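PDB 1JX7: protein YchN from Escherichia coli, which is of unknown function but belongs to the DsrE/DsrF-like family and assembles into a homohexamer, a dimer of trimers. Local coordinates for residues 1-6 against 32-38; 22-26 against 64-68; 37-42 against 73-78. All blocks are in the same frame, centred on the assembly; numbering follows the deposited sequence.

Interaction 1. Residues 1-6 against 32-38; sequences MQKIVI and ESNLDLR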
loop_
_atom_site.group_PDB
_atom_site.type_symbol
_atom_site.label_atom_id
_atom_site.label_comp_id
_atom_site.label_asym_id
_atom_site.label_seq_id
_atom_site.Cartn_x
_atom_site.Cartn_y
_atom_site.Cartn_z
HETATM N N MSE A 1 17.746 7.159 -31.624
HETATM C CA MSE A 1 17.009 6.076 -30.907
HETATM C C MSE A 1 16.376 6.661 -29.650
HETATM O O MSE A 1 15.863 7.781 -29.669
HETATM C CB MSE A 1 17.975 4.943 -30.549
HETATM C CG MSE A 1 17.324 3.689 -29.986
HETATM SE SE MSE A 1 18.561 2.404 -29.706
HETATM C CE MSE A 1 19.738 3.270 -28.612
ATOM N N GLN A 2 16.414 5.907 -28.552
ATOM C CA GLN A 2 15.830 6.374 -27.304
ATOM C C GLN A 2 16.093 5.407 -26.166
ATOM O O GLN A 2 15.936 4.202 -26.326
ATOM C CB GLN A 2 14.326 6.548 -27.465
ATOM C CG GLN A 2 13.633 6.932 -26.195
ATOM C CD GLN A 2 12.180 7.286 -26.403
ATOM O OE1 GLN A 2 11.472 7.610 -25.452
ATOM N NE2 GLN A 2 11.721 7.229 -27.656
ATOM N N LYS A 3 16.489 5.953 -25.021
ATOM C CA LYS A 3 16.768 5.128 -23.859
ATOM C C LYS A 3 15.675 5.280 -22.812
ATOM O O LYS A 3 15.434 6.379 -22.288
ATOM C CB LYS A 3 18.127 5.486 -23.253
ATOM C CG LYS A 3 19.294 5.162 -24.166
ATOM C CD LYS A 3 20.633 5.168 -23.429
ATOM C CE LYS A 3 20.713 4.040 -22.406
ATOM N NZ LYS A 3 22.063 3.894 -21.789
ATOM N N ILE A 4 15.010 4.181 -22.510
ATOM C CA ILE A 4 13.946 4.180 -21.521
ATOM C C ILE A 4 14.248 3.216 -20.388
ATOM O O ILE A 4 14.470 2.023 -20.608
ATOM C CB ILE A 4 12.603 3.783 -22.149
ATOM C CG1 ILE A 4 12.106 4.898 -23.065
ATOM C CG2 ILE A 4 11.599 3.467 -21.057
ATOM C CD1 ILE A 4 10.863 4.513 -23.839
ATOM N N VAL A 5 14.269 3.741 -19.161
ATOM C CA VAL A 5 14.526 2.920 -17.994
ATOM C C VAL A 5 13.207 2.754 -17.255
ATOM O O VAL A 5 12.424 3.704 -17.120
ATOM C CB VAL A 5 15.547 3.577 -17.039
ATOM C CG1 VAL A 5 15.691 2.750 -15.776
ATOM C CG2 VAL A 5 16.887 3.717 -17.728
ATOM N N ILE A 6 12.949 1.530 -16.794
ATOM C CA ILE A 6 11.735 1.246 -16.044
ATOM C C ILE A 6 12.142 0.697 -14.688
ATOM O O ILE A 6 12.931 -0.236 -14.594
ATOM C CB ILE A 6 10.851 0.198 -16.760
ATOM C CG1 ILE A 6 10.040 0.873 -17.870
ATOM C CG2 ILE A 6 9.932 -0.499 -15.746
ATOM C CD1 ILE A 6 8.979 -0.023 -18.507
ATOM N N GLU A 32 8.393 -0.467 -30.729
ATOM C CA GLU A 32 9.697 -0.203 -31.318
ATOM C C GLU A 32 10.681 -1.332 -31.042
ATOM O O GLU A 32 11.430 -1.308 -30.067
ATOM C CB GLU A 32 10.261 1.130 -30.819
ATOM C CG GLU A 32 9.606 2.333 -31.466
ATOM C CD GLU A 32 10.394 3.613 -31.273
ATOM O OE1 GLU A 32 10.211 4.291 -30.236
ATOM O OE2 GLU A 32 11.212 3.938 -32.160
ATOM N N SER A 33 10.654 -2.307 -31.931
ATOM C CA SER A 33 11.493 -3.496 -31.901
ATOM C C SER A 33 12.933 -3.235 -31.451
ATOM O O SER A 33 13.570 -4.118 -30.863
ATOM C CB SER A 33 11.498 -4.125 -33.305
ATOM O OG SER A 33 12.277 -5.301 -33.358
ATOM N N ASN A 34 13.420 -2.028 -31.731
ATOM C CA ASN A 34 14.783 -1.622 -31.397
ATOM C C ASN A 34 14.885 -0.748 -30.153
ATOM O O ASN A 34 15.981 -0.327 -29.769
ATOM C CB ASN A 34 15.391 -0.864 -32.578
ATOM C CG ASN A 34 16.775 -1.358 -32.939
ATOM O OD1 ASN A 34 17.678 -1.382 -32.100
ATOM N ND2 ASN A 34 16.947 -1.761 -34.195
ATOM N N LEU A 35 13.755 -0.463 -29.529
ATOM C CA LEU A 35 13.725 0.391 -28.345
ATOM C C LEU A 35 14.700 -0.069 -27.264
ATOM O O LEU A 35 14.587 -1.191 -26.752
ATOM C CB LEU A 35 12.284 0.429 -27.794
ATOM C CG LEU A 35 11.853 1.198 -26.544
ATOM C CD1 LEU A 35 12.075 0.336 -25.335
ATOM C CD2 LEU A 35 12.595 2.517 -26.434
ATOM N N ASP A 36 15.672 0.788 -26.948
ATOM C CA ASP A 36 16.671 0.500 -25.903
ATOM C C ASP A 36 15.924 0.586 -24.568
ATOM O O ASP A 36 15.725 1.674 -24.014
ATOM C CB ASP A 36 17.800 1.545 -25.950
ATOM C CG ASP A 36 18.753 1.452 -24.752
ATOM O OD1 ASP A 36 18.273 1.526 -23.605
ATOM O OD2 ASP A 36 19.984 1.322 -24.961
ATOM N N LEU A 37 15.512 -0.574 -24.061
ATOM C CA LEU A 37 14.745 -0.651 -22.825
ATOM C C LEU A 37 15.516 -1.379 -21.747
ATOM O O LEU A 37 16.062 -2.458 -21.985
ATOM C CB LEU A 37 13.432 -1.392 -23.107
ATOM C CG LEU A 37 12.277 -1.369 -22.102
ATOM C CD1 LEU A 37 11.245 -2.394 -22.555
ATOM C CD2 LEU A 37 12.766 -1.712 -20.702
ATOM N N ARG A 38 15.553 -0.784 -20.555
ATOM C CA ARG A 38 16.252 -1.361 -19.413
ATOM C C ARG A 38 15.268 -1.424 -18.253
ATOM O O ARG A 38 14.525 -0.465 -18.005
ATOM C CB ARG A 38 17.441 -0.497 -19.024
ATOM C CG ARG A 38 18.609 -0.506 -19.994
ATOM C CD ARG A 38 19.639 0.467 -19.475
ATOM N NE ARG A 38 21.000 0.124 -19.850
ATOM C CZ ARG A 38 21.544 0.386 -21.033
ATOM N NH1 ARG A 38 20.827 0.994 -21.965
ATOM N NH2 ARG A 38 22.802 0.046 -21.272
#
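Arg-38, Asp-36 and Ile-4 bury the most surface where strand 3-8 pairs with strand 36-41. Segments 3-6 and 36-38 run parallel, with 18° between them. Ile-4 N donates to Asp-36 O, and Arg-38 N to Ile-4 O, both at 3.0 Å. Ile-4 thus bonds to the residues on both sides of its bridge partner, Leu-37, as in regular parallel pairing. Asp-36 CB packs against Gln-2 O at 3.3 Å. Lys-3, Asp-36 and Arg-38 share one face of the sheet. There Arg-38 NH1 forms a salt bridge with Asp-36 OD1 at 3.1 Å. Ile-4 and Leu-37 lie on the other face. Leu-37 packs on Ala-25 of helix 17-31, and Ile-4 on Leu-109 of a neighbouring subunit. Ile-4 CD1 meets Leu-35 CD2 at 3.7 Å. The pair belongs to the beta-alpha-beta unit built round helix 17-31. Lys-3 NZ lies 3.2 Å from Arg-38 NH1, two like charges. Asp-36, bridged to Arg-38 and with OD2 4.6 Å from Lys-3 NZ, can offset part of their repulsion.

Interaction 2. Residues 22-26 against 64-68; sequences LRLAI and MLEIL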
loop_
_atom_site.group_PDB
_atom_site.type_symbol
_atom_site.label_atom_id
_atom_site.label_comp_id
_atom_site.label_asym_id
_atom_site.label_seq_id
_atom_site.Cartn_x
_atom_site.Cartn_y
_atom_site.Cartn_z
ATOM N N LEU A 22 5.630 -4.601 -16.379
ATOM C CA LEU A 22 6.025 -5.590 -17.376
ATOM C C LEU A 22 5.124 -5.567 -18.608
ATOM O O LEU A 22 5.585 -5.737 -19.735
ATOM C CB LEU A 22 6.021 -6.983 -16.747
ATOM C CG LEU A 22 7.037 -7.104 -15.609
ATOM C CD1 LEU A 22 6.995 -8.500 -15.012
ATOM C CD2 LEU A 22 8.426 -6.788 -16.150
ATOM N N ARG A 23 3.832 -5.355 -18.388
ATOM C CA ARG A 23 2.885 -5.311 -19.485
ATOM C C ARG A 23 3.213 -4.107 -20.362
ATOM O O ARG A 23 3.172 -4.197 -21.574
ATOM C CB ARG A 23 1.456 -5.221 -18.939
ATOM C CG ARG A 23 0.410 -5.571 -19.963
ATOM C CD ARG A 23 -0.972 -5.682 -19.346
ATOM N NE ARG A 23 -1.462 -4.418 -18.793
ATOM C CZ ARG A 23 -2.658 -4.268 -18.242
ATOM N NH1 ARG A 23 -3.486 -5.302 -18.175
ATOM N NH2 ARG A 23 -3.040 -3.091 -17.762
ATOM N N LEU A 24 3.564 -2.983 -19.733
ATOM C CA LEU A 24 3.904 -1.760 -20.452
ATOM C C LEU A 24 5.249 -1.953 -21.154
ATOM O O LEU A 24 5.453 -1.468 -22.270
ATOM C CB LEU A 24 4.011 -0.586 -19.477
ATOM C CG LEU A 24 3.834 0.835 -20.037
ATOM C CD1 LEU A 24 4.206 1.838 -18.964
ATOM C CD2 LEU A 24 4.701 1.056 -21.237
ATOM N N ALA A 25 6.153 -2.658 -20.493
ATOM C CA ALA A 25 7.486 -2.927 -21.025
ATOM C C ALA A 25 7.435 -3.755 -22.313
ATOM O O ALA A 25 8.085 -3.427 -23.303
ATOM C CB ALA A 25 8.335 -3.646 -19.982
ATOM N N ILE A 26 6.662 -4.830 -22.289
ATOM C CA ILE A 26 6.518 -5.703 -23.442
ATOM C C ILE A 26 5.860 -4.894 -24.556
ATOM O O ILE A 26 6.133 -5.099 -25.745
ATOM C CB ILE A 26 5.642 -6.933 -23.094
ATOM C CG1 ILE A 26 6.295 -7.741 -21.951
ATOM C CG2 ILE A 26 5.450 -7.786 -24.323
ATOM C CD1 ILE A 26 5.448 -8.913 -21.392
HETATM N N MSE A 64 6.519 -13.190 -18.466
HETATM C CA MSE A 64 6.645 -11.816 -18.931
HETATM C C MSE A 64 8.095 -11.344 -18.904
HETATM O O MSE A 64 8.500 -10.489 -19.691
HETATM C CB MSE A 64 5.746 -10.888 -18.095
HETATM C CG MSE A 64 4.256 -11.106 -18.354
HETATM SE SE MSE A 64 3.191 -10.191 -17.254
HETATM C CE MSE A 64 3.578 -10.982 -15.860
ATOM N N LEU A 65 8.889 -11.916 -18.004
ATOM C CA LEU A 65 10.296 -11.554 -17.916
ATOM C C LEU A 65 11.106 -12.288 -18.980
ATOM O O LEU A 65 12.098 -11.774 -19.477
ATOM C CB LEU A 65 10.840 -11.883 -16.515
ATOM C CG LEU A 65 10.526 -10.787 -15.489
ATOM C CD1 LEU A 65 10.934 -11.250 -14.093
ATOM C CD2 LEU A 65 11.263 -9.501 -15.872
ATOM N N GLU A 66 10.673 -13.493 -19.328
ATOM C CA GLU A 66 11.366 -14.267 -20.337
ATOM C C GLU A 66 11.097 -13.632 -21.696
ATOM O O GLU A 66 11.980 -13.597 -22.570
ATOM C CB GLU A 66 10.900 -15.720 -20.289
ATOM C CG GLU A 66 11.048 -16.295 -18.889
ATOM C CD GLU A 66 10.882 -17.797 -18.832
ATOM O OE1 GLU A 66 9.894 -18.316 -19.409
ATOM O OE2 GLU A 66 11.728 -18.455 -18.199
ATOM N N ILE A 67 9.892 -13.106 -21.873
ATOM C CA ILE A 67 9.518 -12.423 -23.106
ATOM C C ILE A 67 10.444 -11.220 -23.290
ATOM O O ILE A 67 10.888 -10.926 -24.397
ATOM C CB ILE A 67 8.049 -11.916 -23.049
ATOM C CG1 ILE A 67 7.085 -13.090 -22.973
ATOM C CG2 ILE A 67 7.742 -11.071 -24.273
ATOM C CD1 ILE A 67 5.642 -12.689 -22.842
ATOM N N LEU A 68 10.741 -10.519 -22.192
ATOM C CA LEU A 68 11.613 -9.362 -22.240
ATOM C C LEU A 68 13.091 -9.730 -22.326
ATOM O O LEU A 68 13.850 -9.082 -23.046
ATOM C CB LEU A 68 11.379 -8.467 -21.026
ATOM C CG LEU A 68 10.193 -7.493 -21.015
ATOM C CD1 LEU A 68 10.020 -6.910 -19.619
ATOM C CD2 LEU A 68 10.413 -6.385 -22.033
#
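Helices 17-31 and 61-70 lie side by side on one face of the sheet. Their local axes are 10.0 Å apart at closest approach and cross at 27°. Two large side chains of 22-26, Ile-26 and Leu-22, project into the groove between them. Ile-26 fits among Met-64, Ile-67 and Leu-68. Its CD1 is 3.9 Å from Met-64 CB, its CG2 is 4.0 Å from Ile-67 CG2, and its CG1 is 4.0 Å from Leu-68 CG. Leu-22 fills the neighbouring hollow: its CD2 lies 3.9 Å from Leu-65 CD2 and 3.8 Å from Leu-68 CD1. In return, Leu-68 pushes toward the small Ala-25, with Leu-68 CD1 3.7 Å from Ala-25 CB. The short methyl lets this leucine come close to the first helix. Below, Leu-37 of strand 36-41 touches both Ala-25 and Leu-68, so the groove closes onto the sheet. No hydrogen bond or salt bridge crosses between the segments. The helices are held here by apolar packing, and the fit depends on side-chain shape.

Interaction 3. Residues 37-42 against 73-78; sequences LRLFLM and VPVKLC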
loop_
_atom_site.group_PDB
_atom_site.type_symbol
_atom_site.label_atom_id
_atom_site.label_comp_id
_atom_site.label_asym_id
_atom_site.label_seq_id
_atom_site.Cartn_x
_atom_site.Cartn_y
_atom_site.Cartn_z
ATOM N N LEU A 37 15.512 -0.574 -24.061
ATOM C CA LEU A 37 14.745 -0.651 -22.825
ATOM C C LEU A 37 15.516 -1.379 -21.747
ATOM O O LEU A 37 16.062 -2.458 -21.985
ATOM C CB LEU A 37 13.432 -1.392 -23.107
ATOM C CG LEU A 37 12.277 -1.369 -22.102
ATOM C CD1 LEU A 37 11.245 -2.394 -22.555
ATOM C CD2 LEU A 37 12.766 -1.712 -20.702
ATOM N N ARG A 38 15.553 -0.784 -20.555
ATOM C CA ARG A 38 16.252 -1.361 -19.413
ATOM C C ARG A 38 15.268 -1.424 -18.253
ATOM O O ARG A 38 14.525 -0.465 -18.005
ATOM C CB ARG A 38 17.441 -0.497 -19.024
ATOM C CG ARG A 38 18.609 -0.506 -19.994
ATOM C CD ARG A 38 19.639 0.467 -19.475
ATOM N NE ARG A 38 21.000 0.124 -19.850
ATOM C CZ ARG A 38 21.544 0.386 -21.033
ATOM N NH1 ARG A 38 20.827 0.994 -21.965
ATOM N NH2 ARG A 38 22.802 0.046 -21.272
ATOM N N LEU A 39 15.282 -2.548 -17.540
ATOM C CA LEU A 39 14.391 -2.789 -16.407
ATOM C C LEU A 39 15.152 -2.994 -15.116
ATOM O O LEU A 39 15.988 -3.885 -15.016
ATOM C CB LEU A 39 13.549 -4.046 -16.669
ATOM C CG LEU A 39 12.015 -3.996 -16.694
ATOM C CD1 LEU A 39 11.488 -3.628 -15.309
ATOM C CD2 LEU A 39 11.552 -2.999 -17.756
ATOM N N PHE A 40 14.855 -2.180 -14.120
ATOM C CA PHE A 40 15.510 -2.325 -12.837
ATOM C C PHE A 40 14.438 -2.700 -11.833
ATOM O O PHE A 40 13.331 -2.175 -11.902
ATOM C CB PHE A 40 16.185 -1.009 -12.434
ATOM C CG PHE A 40 17.156 -1.165 -11.298
ATOM C CD1 PHE A 40 16.717 -1.106 -9.977
ATOM C CD2 PHE A 40 18.492 -1.447 -11.554
ATOM C CE1 PHE A 40 17.594 -1.331 -8.923
ATOM C CE2 PHE A 40 19.379 -1.668 -10.508
ATOM C CZ PHE A 40 18.933 -1.611 -9.188
ATOM N N LEU A 41 14.746 -3.608 -10.920
ATOM C CA LEU A 41 13.771 -3.999 -9.907
ATOM C C LEU A 41 14.364 -3.808 -8.519
ATOM O O LEU A 41 15.378 -4.421 -8.184
ATOM C CB LEU A 41 13.359 -5.462 -10.084
ATOM C CG LEU A 41 12.845 -5.878 -11.466
ATOM C CD1 LEU A 41 12.340 -7.319 -11.413
ATOM C CD2 LEU A 41 11.750 -4.924 -11.916
HETATM N N MSE A 42 13.721 -2.953 -7.719
HETATM C CA MSE A 42 14.171 -2.671 -6.358
HETATM C C MSE A 42 13.294 -3.374 -5.330
HETATM O O MSE A 42 12.307 -4.015 -5.667
HETATM C CB MSE A 42 14.152 -1.159 -6.083
HETATM C CG MSE A 42 15.116 -0.344 -6.931
HETATM SE SE MSE A 42 15.246 1.357 -6.401
HETATM C CE MSE A 42 13.575 1.921 -6.675
ATOM N N VAL A 73 16.439 -7.420 -23.463
ATOM C CA VAL A 73 16.105 -6.238 -22.682
ATOM C C VAL A 73 16.729 -6.559 -21.330
ATOM O O VAL A 73 16.355 -7.546 -20.686
ATOM C CB VAL A 73 14.586 -6.063 -22.523
ATOM C CG1 VAL A 73 14.285 -4.977 -21.509
ATOM C CG2 VAL A 73 13.973 -5.707 -23.854
ATOM N N PRO A 74 17.698 -5.749 -20.880
ATOM C CA PRO A 74 18.351 -6.000 -19.591
ATOM C C PRO A 74 17.398 -5.887 -18.401
ATOM O O PRO A 74 16.607 -4.947 -18.305
ATOM C CB PRO A 74 19.459 -4.951 -19.540
ATOM C CG PRO A 74 19.668 -4.562 -20.986
ATOM C CD PRO A 74 18.271 -4.556 -21.532
ATOM N N VAL A 75 17.492 -6.856 -17.504
ATOM C CA VAL A 75 16.664 -6.889 -16.307
ATOM C C VAL A 75 17.588 -7.051 -15.110
ATOM O O VAL A 75 18.169 -8.114 -14.903
ATOM C CB VAL A 75 15.676 -8.089 -16.367
ATOM C CG1 VAL A 75 15.017 -8.308 -15.011
ATOM C CG2 VAL A 75 14.627 -7.835 -17.446
ATOM N N LYS A 76 17.726 -5.989 -14.323
ATOM C CA LYS A 76 18.604 -6.036 -13.158
ATOM C C LYS A 76 17.886 -6.045 -11.815
ATOM O O LYS A 76 16.924 -5.287 -11.601
ATOM C CB LYS A 76 19.583 -4.851 -13.212
ATOM C CG LYS A 76 20.664 -4.979 -14.282
ATOM C CD LYS A 76 21.592 -6.139 -13.955
ATOM C CE LYS A 76 22.775 -6.212 -14.901
ATOM N NZ LYS A 76 23.762 -7.266 -14.478
ATOM N N LEU A 77 18.337 -6.904 -10.920
ATOM C CA LEU A 77 17.769 -7.001 -9.578
ATOM C C LEU A 77 18.763 -6.311 -8.636
ATOM O O LEU A 77 19.964 -6.565 -8.707
ATOM C CB LEU A 77 17.597 -8.460 -9.157
ATOM C CG LEU A 77 16.874 -9.438 -10.080
ATOM C CD1 LEU A 77 16.757 -10.778 -9.379
ATOM C CD2 LEU A 77 15.500 -8.932 -10.439
ATOM N N CYS A 78 18.262 -5.441 -7.755
ATOM C CA CYS A 78 19.124 -4.716 -6.827
ATOM C C CYS A 78 19.835 -5.622 -5.835
ATOM O O CYS A 78 19.206 -6.393 -5.104
ATOM C CB CYS A 78 18.319 -3.663 -6.071
ATOM S SG CYS A 78 19.353 -2.464 -5.210
#
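A cysteine sulfur sits beside an aromatic ring at the end of this strand pair. Cys-78 SG is 5.3 Å from the centroid of the Phe-40 ring, at the ring edge, and Cys-78 CB is 3.8 Å from Phe-40 CE1. Cys-78 is also the N-cap of helix 79-84. With Cys-81 it makes a CxxC pattern at a helix start, reminiscent of thioredoxin, though no redox role is established. The backbone ladder is regular. Leu-39 N donates to Pro-74 O, Lys-76 N to Leu-39 O and Leu-41 N to Lys-76 O, each at 2.8 Å. Cys-78 N to Leu-41 O, 3.1 Å, is the last rung and fixes the cysteine backbone against strand 36-41. These parallel strands are joined through helix 61-70 in a beta-alpha-beta unit, and they lie next to each other within the five-stranded parallel sheet. Leu-39, Val-75, Leu-41 and Leu-77 share one face, where Leu-41 CD1 meets Leu-77 CD2 at 3.7 Å. Phe-40 and Lys-76 lie on the other, toward helix 101-107. Lys-76 NZ forms a salt bridge with Glu-97. Met-42 and Cys-78 pack on Phe-117 and Arg-23 of a neighbouring subunit.

Interactions 1 and 3 build adjacent seams of one parallel sheet. They share strand 36-41, including Leu-37 and Arg-38, and their centres are about 12 Å apart. Along the chain, interaction 1 closes before interaction 3 opens. Interaction 2 joins the helices of the two successive beta-alpha-beta units, and its segments alternate with those of both strand contacts. Its centre is about 13 Å from that of interaction 1 and about 11 Å from that of interaction 3. Leu-37 and Leu-39 connect the layers, both packing on Ala-25. The three contacts thus unite two helices and three strands in one core. Interactions 1 and 2 also touch a second subunit, and interaction 3 a third, so this core borders the hexamer interfaces.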